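Local coordinates for Lin2634 protein (Listeria innocua, PDB 3MZO) that is probably a metal-dependent phosphohydrolase of the HD-domain superfamily, related to the YfbR-like 5'-deoxynucleotidases, and binds calcium ions in its metal centre, at residues B[17-22]-B[32-37]; B[66-71]-B[136-141]; B[72-77]-B[98-103]. One frame throughout, in Å; residues are numbered along the deposited sequence.

Contact 1: residues B[17-22]-B[32-37]. With CA (calcium ion), chain K.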
loop_
_atom_site.group_PDB
_atom_site.type_symbol
_atom_site.label_atom_id
_atom_site.label_comp_id
_atom_site.label_asym_id
_atom_site.label_seq_id
_atom_site.Cartn_x
_atom_site.Cartn_y
_atom_site.Cartn_z
ATOM N N ILE B 17 7.153 8.649 -7.162
ATOM C CA ILE B 17 8.147 8.073 -8.056
ATOM C C ILE B 17 9.213 7.499 -7.133
ATOM O O ILE B 17 9.776 8.186 -6.283
ATOM C CB ILE B 17 8.738 9.114 -8.994
ATOM C CG1 ILE B 17 7.595 9.734 -9.798
ATOM C CG2 ILE B 17 9.780 8.467 -9.988
ATOM C CD1 ILE B 17 8.008 10.882 -10.574
ATOM N N TYR B 18 9.451 6.216 -7.299
ATOM C CA TYR B 18 10.351 5.467 -6.453
ATOM C C TYR B 18 11.612 5.078 -7.172
ATOM O O TYR B 18 11.645 4.996 -8.392
ATOM C CB TYR B 18 9.628 4.260 -5.935
ATOM C CG TYR B 18 8.542 4.674 -5.011
ATOM C CD1 TYR B 18 8.813 4.881 -3.670
ATOM C CD2 TYR B 18 7.251 4.934 -5.477
ATOM C CE1 TYR B 18 7.822 5.306 -2.787
ATOM C CE2 TYR B 18 6.234 5.354 -4.590
ATOM C CZ TYR B 18 6.550 5.533 -3.242
ATOM O OH TYR B 18 5.613 5.927 -2.318
ATOM N N ARG B 19 12.669 4.874 -6.397
ATOM C CA ARG B 19 13.958 4.576 -6.958
ATOM C C ARG B 19 14.058 3.100 -7.239
ATOM O O ARG B 19 13.615 2.301 -6.424
ATOM C CB ARG B 19 15.034 5.028 -5.982
ATOM C CG ARG B 19 15.068 6.552 -5.918
ATOM C CD ARG B 19 15.903 7.071 -4.845
ATOM N NE ARG B 19 17.232 6.476 -4.737
ATOM C CZ ARG B 19 18.299 6.821 -5.465
ATOM N NH1 ARG B 19 18.236 7.727 -6.440
ATOM N NH2 ARG B 19 19.452 6.226 -5.230
ATOM N N CYS B 20 14.683 2.784 -8.369
ATOM C CA CYS B 20 14.863 1.441 -8.926
ATOM C C CYS B 20 13.685 0.499 -8.669
ATOM O O CYS B 20 13.781 -0.473 -7.961
ATOM C CB CYS B 20 16.237 0.821 -8.598
ATOM S SG CYS B 20 17.257 1.549 -7.267
ATOM N N PRO B 21 12.547 0.816 -9.250
ATOM C CA PRO B 21 11.432 -0.097 -9.062
ATOM C C PRO B 21 11.673 -1.423 -9.827
ATOM O O PRO B 21 12.406 -1.440 -10.793
ATOM C CB PRO B 21 10.253 0.682 -9.640
ATOM C CG PRO B 21 10.865 1.601 -10.668
ATOM C CD PRO B 21 12.236 1.947 -10.144
ATOM N N GLY B 22 11.057 -2.505 -9.365
ATOM C CA GLY B 22 11.191 -3.844 -9.989
ATOM C C GLY B 22 11.571 -4.820 -8.894
ATOM O O GLY B 22 10.709 -5.451 -8.236
ATOM N N ALA B 32 11.652 12.225 -3.873
ATOM C CA ALA B 32 11.631 13.348 -2.941
ATOM C C ALA B 32 12.481 13.025 -1.729
ATOM O O ALA B 32 13.297 13.849 -1.289
ATOM C CB ALA B 32 10.193 13.706 -2.497
ATOM N N GLU B 33 12.311 11.828 -1.190
ATOM C CA GLU B 33 13.072 11.409 -0.009
ATOM C C GLU B 33 14.563 11.334 -0.270
ATOM O O GLU B 33 15.396 11.797 0.541
ATOM C CB GLU B 33 12.527 10.090 0.542
ATOM C CG GLU B 33 11.231 10.307 1.289
ATOM C CD GLU B 33 10.345 9.101 1.482
ATOM O OE1 GLU B 33 10.537 8.075 0.791
ATOM O OE2 GLU B 33 9.452 9.199 2.347
ATOM N N HIS B 34 14.894 10.781 -1.429
ATOM C CA HIS B 34 16.263 10.718 -1.853
ATOM C C HIS B 34 16.883 12.112 -1.964
ATOM O O HIS B 34 17.996 12.310 -1.536
ATOM C CB HIS B 34 16.342 9.938 -3.163
ATOM C CG HIS B 34 17.641 10.060 -3.872
ATOM N ND1 HIS B 34 18.786 9.418 -3.439
ATOM C CD2 HIS B 34 17.978 10.728 -4.999
ATOM C CE1 HIS B 34 19.776 9.697 -4.278
ATOM N NE2 HIS B 34 19.308 10.476 -5.236
ATOM N N SER B 35 16.150 13.065 -2.537
ATOM C CA SER B 35 16.663 14.416 -2.714
ATOM C C SER B 35 16.931 15.092 -1.365
ATOM O O SER B 35 17.961 15.738 -1.174
ATOM C CB SER B 35 15.717 15.235 -3.589
ATOM O OG SER B 35 15.513 14.590 -4.817
ATOM N N TYR B 36 16.009 14.906 -0.430
ATOM C CA TYR B 36 16.179 15.352 0.946
ATOM C C TYR B 36 17.451 14.809 1.578
ATOM O O TYR B 36 18.255 15.574 2.153
ATOM C CB TYR B 36 14.939 15.023 1.800
ATOM C CG TYR B 36 15.225 15.180 3.271
ATOM C CD1 TYR B 36 15.398 16.449 3.833
ATOM C CD2 TYR B 36 15.394 14.073 4.089
ATOM C CE1 TYR B 36 15.714 16.615 5.204
ATOM C CE2 TYR B 36 15.717 14.221 5.456
ATOM C CZ TYR B 36 15.869 15.501 6.009
ATOM O OH TYR B 36 16.182 15.667 7.359
ATOM N N LYS B 37 17.682 13.515 1.436
ATOM C CA LYS B 37 18.842 12.898 2.043
ATOM C C LYS B 37 20.157 13.317 1.357
ATOM O O LYS B 37 21.135 13.661 2.037
ATOM C CB LYS B 37 18.660 11.355 2.086
ATOM C CG LYS B 37 17.514 10.888 3.008
ATOM C CD LYS B 37 17.372 9.304 3.074
ATOM C CE LYS B 37 17.017 8.700 1.758
ATOM N NZ LYS B 37 16.710 7.207 1.865
HETATM CA CA CA K . 20.385 10.616 -7.773
HETATM O O HOH W 1 20.939 11.330 -10.248
#

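Contact 2: residues B[66-71]-B[136-141]. With CA (calcium ion), chain K; CA (calcium ion), chain M.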
loop_
_atom_site.group_PDB
_atom_site.type_symbol
_atom_site.label_atom_id
_atom_site.label_comp_id
_atom_site.label_asym_id
_atom_site.label_seq_id
_atom_site.Cartn_x
_atom_site.Cartn_y
_atom_site.Cartn_z
ATOM N N LEU B 66 19.732 19.714 -4.173
ATOM C CA LEU B 66 18.291 19.761 -4.021
ATOM C C LEU B 66 17.543 19.363 -5.299
ATOM O O LEU B 66 16.557 18.634 -5.248
ATOM C CB LEU B 66 17.825 21.160 -3.577
ATOM C CG LEU B 66 16.328 21.230 -3.256
ATOM C CD1 LEU B 66 15.996 20.417 -1.997
ATOM C CD2 LEU B 66 15.878 22.700 -3.142
ATOM N N ASN B 67 18.022 19.859 -6.430
ATOM C CA ASN B 67 17.327 19.756 -7.697
ATOM C C ASN B 67 17.807 18.646 -8.631
ATOM O O ASN B 67 17.256 18.493 -9.689
ATOM C CB ASN B 67 17.437 21.089 -8.412
ATOM C CG ASN B 67 16.958 22.256 -7.533
ATOM O OD1 ASN B 67 15.809 22.281 -7.113
ATOM N ND2 ASN B 67 17.843 23.202 -7.253
ATOM N N HIS B 68 18.767 17.838 -8.211
ATOM C CA HIS B 68 19.461 16.954 -9.153
ATOM C C HIS B 68 18.575 15.860 -9.731
ATOM O O HIS B 68 18.851 15.437 -10.820
ATOM C CB HIS B 68 20.726 16.323 -8.559
ATOM C CG HIS B 68 20.486 15.169 -7.631
ATOM N ND1 HIS B 68 20.037 15.329 -6.345
ATOM C CD2 HIS B 68 20.734 13.849 -7.776
ATOM C CE1 HIS B 68 19.948 14.149 -5.756
ATOM N NE2 HIS B 68 20.363 13.231 -6.605
ATOM N N ASP B 69 17.525 15.437 -9.031
ATOM C CA ASP B 69 16.633 14.394 -9.556
ATOM C C ASP B 69 15.196 14.841 -9.863
ATOM O O ASP B 69 14.318 14.017 -10.114
ATOM C CB ASP B 69 16.642 13.183 -8.608
ATOM C CG ASP B 69 17.818 12.247 -8.854
ATOM O OD1 ASP B 69 18.457 12.366 -9.878
ATOM O OD2 ASP B 69 18.079 11.333 -8.058
ATOM N N TYR B 70 14.966 16.147 -9.901
ATOM C CA TYR B 70 13.678 16.697 -10.252
ATOM C C TYR B 70 13.197 16.146 -11.614
ATOM O O TYR B 70 12.015 15.864 -11.788
ATOM C CB TYR B 70 13.737 18.242 -10.250
ATOM C CG TYR B 70 12.419 18.858 -10.619
ATOM C CD1 TYR B 70 11.392 18.941 -9.699
ATOM C CD2 TYR B 70 12.183 19.310 -11.913
ATOM C CE1 TYR B 70 10.163 19.458 -10.039
ATOM C CE2 TYR B 70 10.948 19.837 -12.267
ATOM C CZ TYR B 70 9.946 19.917 -11.325
ATOM O OH TYR B 70 8.714 20.407 -11.680
ATOM N N SER B 71 14.118 15.937 -12.550
ATOM C CA SER B 71 13.765 15.428 -13.892
ATOM C C SER B 71 13.174 14.031 -13.909
ATOM O O SER B 71 12.577 13.605 -14.937
ATOM C CB SER B 71 14.980 15.483 -14.835
ATOM O OG SER B 71 16.105 14.804 -14.304
ATOM N N ILE B 136 29.560 12.761 -4.883
ATOM C CA ILE B 136 29.832 11.821 -3.813
ATOM C C ILE B 136 28.596 11.626 -2.948
ATOM O O ILE B 136 28.383 10.524 -2.436
ATOM C CB ILE B 136 31.067 12.163 -2.959
ATOM C CG1 ILE B 136 30.907 13.498 -2.230
ATOM C CG2 ILE B 136 32.360 12.182 -3.831
ATOM C CD1 ILE B 136 32.111 13.856 -1.314
ATOM N N SER B 137 27.785 12.683 -2.792
ATOM C CA SER B 137 26.610 12.638 -1.909
ATOM C C SER B 137 25.507 11.697 -2.404
ATOM O O SER B 137 24.873 10.977 -1.626
ATOM C CB SER B 137 26.060 14.072 -1.713
ATOM O OG SER B 137 26.988 14.864 -0.970
ATOM N N ASP B 138 25.276 11.741 -3.717
ATOM C CA ASP B 138 24.380 10.832 -4.417
ATOM C C ASP B 138 24.850 9.363 -4.242
ATOM O O ASP B 138 24.055 8.476 -3.915
ATOM C CB ASP B 138 24.359 11.254 -5.891
ATOM C CG ASP B 138 23.252 10.595 -6.690
ATOM O OD1 ASP B 138 22.289 10.070 -6.095
ATOM O OD2 ASP B 138 23.345 10.623 -7.940
ATOM N N LYS B 139 26.145 9.109 -4.432
ATOM C CA LYS B 139 26.678 7.766 -4.227
ATOM C C LYS B 139 26.625 7.327 -2.773
ATOM O O LYS B 139 26.408 6.168 -2.489
ATOM C CB LYS B 139 28.107 7.620 -4.770
ATOM C CG LYS B 139 28.242 7.779 -6.274
ATOM C CD LYS B 139 27.361 6.830 -7.073
ATOM C CE LYS B 139 27.510 7.094 -8.578
ATOM N NZ LYS B 139 26.868 6.031 -9.330
ATOM N N VAL B 140 26.818 8.250 -1.846
ATOM C CA VAL B 140 26.679 7.900 -0.429
ATOM C C VAL B 140 25.248 7.448 -0.149
ATOM O O VAL B 140 25.064 6.486 0.607
ATOM C CB VAL B 140 27.115 9.016 0.534
ATOM C CG1 VAL B 140 26.619 8.726 1.939
ATOM C CG2 VAL B 140 28.643 9.177 0.496
ATOM N N ASP B 141 24.243 8.109 -0.718
ATOM C CA ASP B 141 22.855 7.704 -0.425
ATOM C C ASP B 141 22.586 6.320 -1.035
ATOM O O ASP B 141 21.951 5.480 -0.417
ATOM C CB ASP B 141 21.805 8.703 -0.902
ATOM C CG ASP B 141 20.383 8.314 -0.456
ATOM O OD1 ASP B 141 20.174 8.047 0.738
ATOM O OD2 ASP B 141 19.470 8.225 -1.303
HETATM CA CA CA K . 20.385 10.616 -7.773
HETATM CA CA CA M . 19.439 13.244 -11.993
HETATM O O HOH W 1 20.939 11.330 -10.248
HETATM O O HOH W 2 18.695 14.647 -13.501
HETATM O O HOH W 3 18.004 11.295 -12.630
HETATM O O HOH W 4 21.848 14.133 -11.650
#

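Contact 3: residues B[72-77]-B[98-103]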
loop_
_atom_site.group_PDB
_atom_site.type_symbol
_atom_site.label_atom_id
_atom_site.label_comp_id
_atom_site.label_asym_id
_atom_site.label_seq_id
_atom_site.Cartn_x
_atom_site.Cartn_y
_atom_site.Cartn_z
ATOM N N GLU B 72 13.325 13.299 -12.804
ATOM C CA GLU B 72 12.699 11.979 -12.707
ATOM C C GLU B 72 11.161 12.064 -12.760
ATOM O O GLU B 72 10.471 11.046 -12.947
ATOM C CB GLU B 72 13.271 11.155 -11.541
ATOM C CG GLU B 72 14.628 10.520 -11.942
ATOM C CD GLU B 72 15.401 9.864 -10.797
ATOM O OE1 GLU B 72 14.791 9.147 -9.980
ATOM O OE2 GLU B 72 16.643 10.034 -10.739
ATOM N N LEU B 73 10.631 13.287 -12.673
ATOM C CA LEU B 73 9.203 13.520 -12.852
ATOM C C LEU B 73 8.718 13.051 -14.214
ATOM O O LEU B 73 7.563 12.632 -14.338
ATOM C CB LEU B 73 8.871 15.000 -12.767
ATOM C CG LEU B 73 8.162 15.560 -11.567
ATOM C CD1 LEU B 73 8.035 17.056 -11.838
ATOM C CD2 LEU B 73 6.813 14.946 -11.373
ATOM N N PHE B 74 9.583 13.149 -15.225
ATOM C CA PHE B 74 9.204 12.822 -16.622
ATOM C C PHE B 74 10.098 11.788 -17.348
ATOM O O PHE B 74 9.695 11.251 -18.376
ATOM C CB PHE B 74 9.037 14.098 -17.473
ATOM C CG PHE B 74 10.029 15.188 -17.175
ATOM C CD1 PHE B 74 11.304 15.152 -17.701
ATOM C CD2 PHE B 74 9.659 16.278 -16.408
ATOM C CE1 PHE B 74 12.203 16.174 -17.439
ATOM C CE2 PHE B 74 10.558 17.309 -16.132
ATOM C CZ PHE B 74 11.829 17.257 -16.642
ATOM N N ILE B 75 11.284 11.495 -16.822
ATOM C CA ILE B 75 12.103 10.424 -17.373
ATOM C C ILE B 75 12.934 9.748 -16.272
ATOM O O ILE B 75 13.687 10.409 -15.545
ATOM C CB ILE B 75 13.002 10.945 -18.516
ATOM C CG1 ILE B 75 13.888 9.801 -19.049
ATOM C CG2 ILE B 75 13.789 12.191 -18.042
ATOM C CD1 ILE B 75 14.516 10.038 -20.404
ATOM N N GLY B 76 12.749 8.437 -16.119
ATOM C CA GLY B 76 13.502 7.643 -15.145
ATOM C C GLY B 76 14.991 7.600 -15.407
ATOM O O GLY B 76 15.457 7.903 -16.513
ATOM N N ASP B 77 15.739 7.193 -14.394
ATOM C CA ASP B 77 17.197 7.184 -14.464
ATOM C C ASP B 77 17.667 5.819 -13.983
ATOM O O ASP B 77 17.253 5.383 -12.901
ATOM C CB ASP B 77 17.731 8.301 -13.551
ATOM C CG ASP B 77 19.259 8.480 -13.625
ATOM O OD1 ASP B 77 19.802 8.605 -14.746
ATOM O OD2 ASP B 77 19.912 8.528 -12.551
ATOM N N GLU B 98 17.984 15.749 -20.988
ATOM C CA GLU B 98 18.354 17.160 -21.145
ATOM C C GLU B 98 17.317 17.907 -21.995
ATOM O O GLU B 98 16.867 18.996 -21.628
ATOM C CB GLU B 98 19.753 17.288 -21.761
ATOM C CG GLU B 98 20.306 18.727 -21.803
ATOM C CD GLU B 98 21.666 18.855 -22.503
ATOM O OE1 GLU B 98 22.456 17.880 -22.530
ATOM O OE2 GLU B 98 21.954 19.955 -23.017
ATOM N N SER B 99 16.920 17.306 -23.116
ATOM C CA SER B 99 15.943 17.926 -24.004
ATOM C C SER B 99 14.588 18.027 -23.351
ATOM O O SER B 99 13.902 19.044 -23.473
ATOM C CB SER B 99 15.806 17.137 -25.305
ATOM O OG SER B 99 17.040 17.157 -25.992
HETATM N N MSE B 100 14.190 16.963 -22.669
HETATM C CA MSE B 100 12.879 16.948 -22.041
HETATM C C MSE B 100 12.778 18.021 -20.952
HETATM O O MSE B 100 11.726 18.678 -20.832
HETATM C CB MSE B 100 12.552 15.561 -21.483
HETATM C CG MSE B 100 12.271 14.546 -22.553
HETATM SE SE MSE B 100 11.777 12.825 -21.775
HETATM C CE MSE B 100 9.941 13.147 -21.167
ATOM N N THR B 101 13.871 18.214 -20.202
ATOM C CA THR B 101 13.938 19.252 -19.157
ATOM C C THR B 101 13.829 20.650 -19.771
ATOM O O THR B 101 13.109 21.487 -19.250
ATOM C CB THR B 101 15.232 19.162 -18.272
ATOM O OG1 THR B 101 15.293 17.885 -17.625
ATOM C CG2 THR B 101 15.225 20.227 -17.212
ATOM N N LYS B 102 14.515 20.877 -20.887
ATOM C CA LYS B 102 14.439 22.149 -21.607
ATOM C C LYS B 102 12.980 22.446 -22.051
ATOM O O LYS B 102 12.485 23.576 -21.904
ATOM C CB LYS B 102 15.402 22.128 -22.813
ATOM C CG LYS B 102 15.360 23.366 -23.726
ATOM N N ASN B 103 12.307 21.428 -22.589
ATOM C CA ASN B 103 10.927 21.568 -23.057
ATOM C C ASN B 103 9.966 21.700 -21.867
ATOM O O ASN B 103 8.957 22.409 -21.942
ATOM C CB ASN B 103 10.537 20.378 -23.953
ATOM C CG ASN B 103 11.516 20.168 -25.134
ATOM O OD1 ASN B 103 12.338 21.038 -25.438
ATOM N ND2 ASN B 103 11.438 18.998 -25.781
#

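Contact 1: residues B[17-22]-B[32-37]
Arg19 is the residue of 17-22 that meets the helical segment 32-37, laying its guanidinium flat on the imidazole of His34. The loop is placed by backbone hydrogen bonds, first of Ile17 with Val31 and then of Arg19 itself with His29. The planes of guanidinium and ring are only 8° apart and their centres 3.5 Å, a nearly parallel stack. With CG anti to the carbonyl carbon (chi1 -69°), Arg19 brings CD to 3.4 Å from His34 CB; the bend at chi3 (48°) then swings the guanidinium over the ring, with NH1 above its middle. His34 NE2 is taken up by a calcium ion 2.8 Å away, and Arg19 NH1 lies over it at 3.2 Å without a bond. His34 is the first ligand of the H...HD...D signature that names HD-domain proteins, the others being His68, Asp69 and Asp138. Histidine suits the place because its second nitrogen, ND1, can be held at the same time, here by a hydrogen bond to Asp141, which fixes the rotation of the ring. Arginine suits the partner of the ring, being flat and long enough to reach it from a loop, while its NE pairs with Glu145 in a salt bridge.

Contact 2: residues B[66-71]-B[136-141]
The imidazole of His68 has CB of Asp69 over one face, 4.2 Å above its plane, and a calcium ion at its edge, in the plane of the ring, 2.9 Å from NE2. The carboxylate of Asp138 reaches the same ion from helix 129-151, its plane turned 68° from that of the ring. OD1 of Asp138 stops 3.7 Å from NE2 of His68, and what joins the two is the metal between them. Asp138 OD1 binds the ion at 2.6 Å, with CG anti to the backbone N (chi1 -168°), while OD2 forms a salt bridge with Lys125.

His68 and Asp69 are the adjacent HD pair of the signature, and Asp138 is its distant aspartate; together with His34 they surround this calcium. A type I turn from Asn67 to Tyr70 presents both neighbours to the metals. Asp69 is shared: OD2 takes the first ion at 2.4 Å and OD1 the second at 2.5 Å. Aspartate suits the place because its two oxygens can each take one cation. The second calcium is also bound by the backbone O of His68 and by three waters, one of them hydrogen-bonded to Ser71 OG.

A further water on the first ion donates to Asp69 OD1 at 2.7 Å and more weakly to Asp138 OD2. The anionic carboxylates probably offset the charge of the ions. The first ion has a mixed shell of nitrogen and oxygen, whereas the all-oxygen ligands of the second suit calcium as a hard cation. The other nitrogen of the His68 ring, ND1, is hydrogen-bonded to the backbone O of Ala65, which helps fix the rotation that turns NE2 to the metal.

Contact 3: residues B[72-77]-B[98-103]
Met100 and Phe74 are brought together by a bend at the end of one side chain and a steep turn at the root of the other. The selenomethionine at position 100 runs extended to its selenium and then folds at chi3 (75°), which carries CE back against the 72-77 loop, 3.4 Å from the backbone O of Phe74 and 3.9 Å from its CB. In Phe74 a chi1 of 38° places the ring between the backbone N and the carbonyl carbon, and from there it slides past Met100 in the opposite direction, CD1 lying 4.0 Å from Met100 CB.

Thr101, one residue further along helix 87-108, meets the rim of the same ring. Its OG1 lies in the ring plane at the edge, 3.5 Å from Phe74 CE1, while its hydrogen bond goes to Glu97 one turn back on the helix. Ile75 crosses Met100 obliquely: Ile75 CB lies 4.0 Å and Ile75 CD1 4.1 Å from Met100 SE. The end of the Met100 chain thus lies along the loop, CE against the carbonyl of Phe74 and SE against Ile75. The ring of Phe104 meets that of Phe74, and Ile78 of a third subunit packs on Met100, making this contact part of a subunit interface.

Selenomethionine stands in here for methionine, whose flexible, unbranched thioether can follow the contour of the loop. The Thr101 oxygen faces the weakly positive hydrogens at the ring edge. Between these two segments such chemistry implies apolar fit, and charged groups pair elsewhere, as Glu72 and Asp77 do with Lys79.

Contacts 1 and 2 build one metal centre, their own centres 10 Å apart: His34 of contact 1 joins His68, Asp69 and Asp138 of contact 2 on the same calcium. The NE2 atoms of His34 and His68 pack 3.3 Å apart as two ligands of one ion, and the probable hydrogen bond from His34 to Asp141 is a direct joint between the contacts. Contact 3 is nested within the chain loop closed by contact 2 and sits about 15 Å from it, centre to centre. It touches contact 2 where Ser71 CB lies 3.7 Å from Thr101 OG1, and contact 1 where Ile17 CD1 lies 3.4 Å from Glu72 O. The side chain of Ile75 comes, at its nearest atom, within about 8 Å of a bound calcium.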